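Long-range contact in lipoprotein NlpE (Escherichia coli, PDB 2Z4I), which activates the Cpx envelope signalling pathway from the outer membrane, takes part in copper homeostasis and is required for efficient cell binding to hydrophobic surfaces: residues F151-Y163 with T194-Y206. The protein carries 1 engineered substitution. Numbering follows the deposited sequence.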
loop_
_atom_site.group_PDB
_atom_site.type_symbol
_atom_site.label_atom_id
_atom_site.label_comp_id
_atom_site.label_asym_id
_atom_site.label_seq_id
_atom_site.Cartn_x
_atom_site.Cartn_y
_atom_site.Cartn_z
ATOM N N PHE A 151 10.081 -4.166 -25.906
ATOM C CA PHE A 151 9.607 -2.785 -25.861
ATOM C C PHE A 151 10.590 -1.796 -26.454
ATOM O O PHE A 151 11.748 -2.132 -26.712
ATOM C CB PHE A 151 9.328 -2.352 -24.427
ATOM C CG PHE A 151 9.315 -3.471 -23.450
ATOM C CD1 PHE A 151 10.488 -3.885 -22.843
ATOM C CD2 PHE A 151 8.119 -4.103 -23.118
ATOM C CE1 PHE A 151 10.480 -4.918 -21.904
ATOM C CE2 PHE A 151 8.089 -5.149 -22.175
ATOM C CZ PHE A 151 9.279 -5.557 -21.565
HETATM N N MSE A 152 10.114 -0.572 -26.668
HETATM C CA MSE A 152 10.958 0.495 -27.192
HETATM C C MSE A 152 11.656 1.193 -26.026
HETATM O O MSE A 152 11.085 1.336 -24.942
HETATM C CB MSE A 152 10.123 1.511 -27.943
HETATM C CG MSE A 152 9.693 1.081 -29.316
HETATM SE SE MSE A 152 8.377 2.333 -29.950
HETATM C CE MSE A 152 6.816 1.277 -29.515
ATOM N N VAL A 153 12.884 1.636 -26.244
ATOM C CA VAL A 153 13.628 2.295 -25.188
ATOM C C VAL A 153 13.810 3.764 -25.533
ATOM O O VAL A 153 14.347 4.100 -26.581
ATOM C CB VAL A 153 15.001 1.603 -24.988
ATOM C CG1 VAL A 153 15.738 2.216 -23.825
ATOM C CG2 VAL A 153 14.790 0.127 -24.752
ATOM N N ALA A 154 13.342 4.640 -24.653
ATOM C CA ALA A 154 13.457 6.076 -24.879
ATOM C C ALA A 154 14.881 6.405 -25.305
ATOM O O ALA A 154 15.837 5.937 -24.685
ATOM C CB ALA A 154 13.101 6.844 -23.605
ATOM N N ASN A 155 15.021 7.197 -26.367
ATOM C CA ASN A 155 16.344 7.571 -26.840
ATOM C C ASN A 155 17.160 8.155 -25.724
ATOM O O ASN A 155 16.655 8.948 -24.940
ATOM C CB ASN A 155 16.258 8.596 -27.961
ATOM C CG ASN A 155 15.902 7.976 -29.266
ATOM O OD1 ASN A 155 14.824 7.403 -29.415
ATOM N ND2 ASN A 155 16.812 8.060 -30.223
ATOM N N ASN A 156 18.422 7.749 -25.662
ATOM C CA ASN A 156 19.354 8.241 -24.661
ATOM C C ASN A 156 20.757 8.130 -25.240
ATOM O O ASN A 156 21.326 7.044 -25.333
ATOM C CB ASN A 156 19.252 7.424 -23.387
ATOM C CG ASN A 156 20.155 7.943 -22.313
ATOM O OD1 ASN A 156 21.363 7.743 -22.352
ATOM N ND2 ASN A 156 19.579 8.640 -21.350
ATOM N N ALA A 157 21.296 9.272 -25.643
ATOM C CA ALA A 157 22.613 9.359 -26.252
ATOM C C ALA A 157 23.642 8.409 -25.671
ATOM O O ALA A 157 24.110 7.494 -26.349
ATOM C CB ALA A 157 23.120 10.774 -26.148
ATOM N N GLU A 158 23.988 8.634 -24.408
ATOM C CA GLU A 158 24.986 7.819 -23.736
ATOM C C GLU A 158 24.735 6.326 -23.824
ATOM O O GLU A 158 25.652 5.556 -24.123
ATOM C CB GLU A 158 25.115 8.222 -22.271
ATOM C CG GLU A 158 26.425 7.766 -21.668
ATOM C CD GLU A 158 27.576 7.842 -22.678
ATOM O OE1 GLU A 158 27.657 6.949 -23.556
ATOM O OE2 GLU A 158 28.390 8.798 -22.607
ATOM N N LEU A 159 23.502 5.907 -23.564
ATOM C CA LEU A 159 23.199 4.491 -23.643
ATOM C C LEU A 159 23.556 3.983 -25.044
ATOM O O LEU A 159 24.293 3.015 -25.192
ATOM C CB LEU A 159 21.724 4.257 -23.351
ATOM C CG LEU A 159 21.333 2.810 -23.063
ATOM C CD1 LEU A 159 22.007 2.345 -21.786
ATOM C CD2 LEU A 159 19.820 2.708 -22.920
ATOM N N GLU A 160 23.054 4.662 -26.070
ATOM C CA GLU A 160 23.309 4.273 -27.453
ATOM C C GLU A 160 24.791 4.261 -27.791
ATOM O O GLU A 160 25.251 3.421 -28.569
ATOM C CB GLU A 160 22.567 5.215 -28.396
ATOM C CG GLU A 160 21.056 5.107 -28.283
ATOM C CD GLU A 160 20.373 6.456 -28.372
ATOM O OE1 GLU A 160 19.140 6.508 -28.202
ATOM O OE2 GLU A 160 21.069 7.463 -28.607
ATOM N N ARG A 161 25.541 5.197 -27.222
ATOM C CA ARG A 161 26.975 5.239 -27.475
ATOM C C ARG A 161 27.554 3.927 -26.934
ATOM O O ARG A 161 28.135 3.130 -27.674
ATOM C CB ARG A 161 27.626 6.418 -26.744
ATOM C CG ARG A 161 27.084 7.808 -27.086
ATOM C CD ARG A 161 28.127 8.879 -26.740
ATOM N NE ARG A 161 27.572 10.132 -26.211
ATOM C CZ ARG A 161 26.892 11.035 -26.918
ATOM N NH1 ARG A 161 26.654 10.846 -28.213
ATOM N NH2 ARG A 161 26.466 12.149 -26.324
ATOM N N SER A 162 27.360 3.719 -25.635
ATOM C CA SER A 162 27.833 2.531 -24.936
ATOM C C SER A 162 27.480 1.253 -25.677
ATOM O O SER A 162 28.319 0.375 -25.843
ATOM C CB SER A 162 27.240 2.498 -23.531
ATOM O OG SER A 162 27.529 3.705 -22.841
ATOM N N TYR A 163 26.236 1.141 -26.120
ATOM C CA TYR A 163 25.818 -0.049 -26.852
ATOM C C TYR A 163 26.761 -0.280 -28.025
ATOM O O TYR A 163 27.359 -1.346 -28.159
ATOM C CB TYR A 163 24.384 0.108 -27.374
ATOM C CG TYR A 163 24.022 -0.825 -28.517
ATOM C CD1 TYR A 163 24.168 -2.205 -28.390
ATOM C CD2 TYR A 163 23.527 -0.326 -29.724
ATOM C CE1 TYR A 163 23.833 -3.071 -29.431
ATOM C CE2 TYR A 163 23.186 -1.181 -30.778
ATOM C CZ TYR A 163 23.342 -2.559 -30.627
ATOM O OH TYR A 163 23.032 -3.429 -31.663
ATOM N N THR A 194 2.038 5.629 -26.495
ATOM C CA THR A 194 2.481 4.236 -26.468
ATOM C C THR A 194 3.560 3.960 -25.412
ATOM O O THR A 194 4.509 4.727 -25.240
ATOM C CB THR A 194 3.016 3.795 -27.847
ATOM O OG1 THR A 194 4.394 4.143 -27.961
ATOM C CG2 THR A 194 2.268 4.501 -28.961
ATOM N N LYS A 195 3.392 2.844 -24.712
ATOM C CA LYS A 195 4.314 2.400 -23.670
ATOM C C LYS A 195 5.745 2.414 -24.206
ATOM O O LYS A 195 5.983 2.050 -25.353
ATOM C CB LYS A 195 3.927 0.982 -23.241
ATOM C CG LYS A 195 4.421 0.551 -21.882
ATOM C CD LYS A 195 4.049 -0.910 -21.613
ATOM C CE LYS A 195 4.820 -1.871 -22.521
ATOM N NZ LYS A 195 4.613 -3.312 -22.167
ATOM N N VAL A 196 6.692 2.834 -23.376
ATOM C CA VAL A 196 8.089 2.892 -23.778
ATOM C C VAL A 196 8.951 2.793 -22.532
ATOM O O VAL A 196 8.578 3.317 -21.479
ATOM C CB VAL A 196 8.412 4.224 -24.485
ATOM C CG1 VAL A 196 8.074 5.391 -23.577
ATOM C CG2 VAL A 196 9.880 4.288 -24.827
ATOM N N LEU A 197 10.105 2.141 -22.647
ATOM C CA LEU A 197 10.990 1.988 -21.499
ATOM C C LEU A 197 11.931 3.163 -21.356
ATOM O O LEU A 197 12.724 3.447 -22.258
ATOM C CB LEU A 197 11.829 0.717 -21.608
ATOM C CG LEU A 197 12.663 0.450 -20.351
ATOM C CD1 LEU A 197 11.708 0.059 -19.237
ATOM C CD2 LEU A 197 13.668 -0.667 -20.570
ATOM N N ALA A 198 11.849 3.835 -20.212
ATOM C CA ALA A 198 12.701 4.984 -19.934
ATOM C C ALA A 198 13.768 4.557 -18.935
ATOM O O ALA A 198 13.452 4.102 -17.835
ATOM C CB ALA A 198 11.868 6.123 -19.359
ATOM N N PRO A 199 15.048 4.678 -19.306
ATOM C CA PRO A 199 16.115 4.281 -18.376
ATOM C C PRO A 199 16.212 5.194 -17.153
ATOM O O PRO A 199 15.816 6.348 -17.215
ATOM C CB PRO A 199 17.366 4.337 -19.249
ATOM C CG PRO A 199 17.017 5.421 -20.277
ATOM C CD PRO A 199 15.593 5.060 -20.623
ATOM N N ASP A 200 16.720 4.670 -16.039
ATOM C CA ASP A 200 16.881 5.452 -14.811
ATOM C C ASP A 200 18.334 5.449 -14.364
ATOM O O ASP A 200 18.690 6.137 -13.401
ATOM C CB ASP A 200 16.056 4.889 -13.660
ATOM C CG ASP A 200 14.572 5.166 -13.792
ATOM O OD1 ASP A 200 13.857 4.308 -14.363
ATOM O OD2 ASP A 200 14.114 6.233 -13.311
ATOM N N THR A 201 19.166 4.661 -15.043
ATOM C CA THR A 201 20.591 4.576 -14.711
ATOM C C THR A 201 21.398 4.253 -15.966
ATOM O O THR A 201 20.840 3.804 -16.973
ATOM C CB THR A 201 20.893 3.437 -13.697
ATOM O OG1 THR A 201 20.929 2.174 -14.385
ATOM C CG2 THR A 201 19.841 3.383 -12.615
ATOM N N ALA A 202 22.710 4.477 -15.907
ATOM C CA ALA A 202 23.565 4.148 -17.039
ATOM C C ALA A 202 23.427 2.645 -17.193
ATOM O O ALA A 202 23.032 1.948 -16.255
ATOM C CB ALA A 202 24.994 4.500 -16.736
ATOM N N GLY A 203 23.740 2.122 -18.362
ATOM C CA GLY A 203 23.604 0.691 -18.517
ATOM C C GLY A 203 24.873 -0.062 -18.181
ATOM O O GLY A 203 25.891 0.517 -17.791
ATOM N N LYS A 204 24.795 -1.375 -18.330
ATOM C CA LYS A 204 25.918 -2.256 -18.087
ATOM C C LYS A 204 25.745 -3.298 -19.170
ATOM O O LYS A 204 24.952 -4.226 -19.017
ATOM C CB LYS A 204 25.817 -2.893 -16.701
ATOM N N PHE A 205 26.459 -3.124 -20.279
ATOM C CA PHE A 205 26.351 -4.060 -21.388
ATOM C C PHE A 205 27.268 -5.255 -21.245
ATOM O O PHE A 205 28.383 -5.129 -20.752
ATOM C CB PHE A 205 26.650 -3.359 -22.711
ATOM C CG PHE A 205 25.587 -2.387 -23.138
ATOM C CD1 PHE A 205 25.719 -1.030 -22.875
ATOM C CD2 PHE A 205 24.450 -2.830 -23.808
ATOM C CE1 PHE A 205 24.730 -0.126 -23.282
ATOM C CE2 PHE A 205 23.460 -1.933 -24.214
ATOM C CZ PHE A 205 23.602 -0.584 -23.951
ATOM N N TYR A 206 26.778 -6.411 -21.678
ATOM C CA TYR A 206 27.530 -7.660 -21.641
ATOM C C TYR A 206 27.509 -8.249 -23.056
ATOM O O TYR A 206 26.594 -9.002 -23.429
ATOM C CB TYR A 206 26.892 -8.627 -20.650
ATOM C CG TYR A 206 26.824 -8.082 -19.247
ATOM C CD1 TYR A 206 27.986 -7.789 -18.528
ATOM C CD2 TYR A 206 25.596 -7.839 -18.638
ATOM C CE1 TYR A 206 27.918 -7.263 -17.232
ATOM C CE2 TYR A 206 25.519 -7.317 -17.350
ATOM C CZ TYR A 206 26.679 -7.031 -16.657
ATOM O OH TYR A 206 26.580 -6.506 -15.393
#
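Two backbone hydrogen bonds join Met152-Ala154 to Leu197. Leu197 N donates to Met152 O (2.6 Å), and Ala154 N donates to Leu197 O (2.7 Å). Both polar groups of Leu197 are thus used in a single parallel bridge opposite Val153. Apolar contacts flank it. With Val196 CG1 between the backbone N and the carbonyl carbon (chi1 57°), Val196 CG2 is anti to N; it lies 4.2 Å from Met152 CB and also reaches Ala154 CB. Pro199 CD sits 4.3 Å from both Val153 CG1 and Ala154 CB. Further along, the Phe205 ring packs against the helix that starts at Ala157. One face takes a CH-pi contact from Tyr163 CA, 3.8 Å from the ring centroid. Phe205 CZ also meets Tyr163 CB at 3.6 Å, and Leu159 CD1 lies 4.0 Å from Phe205 CE1. With an alanine at this position, Leu159 and Tyr163 would probably lose their aromatic partner and a gap would be likely to open beside the helix. Asn156 OD1 caps the helix by accepting from Leu159 N. A single parallel bridge linking the chain around strand 150-152 to strand 194-199, with a helix following the former, is the barrel closure of the OB fold.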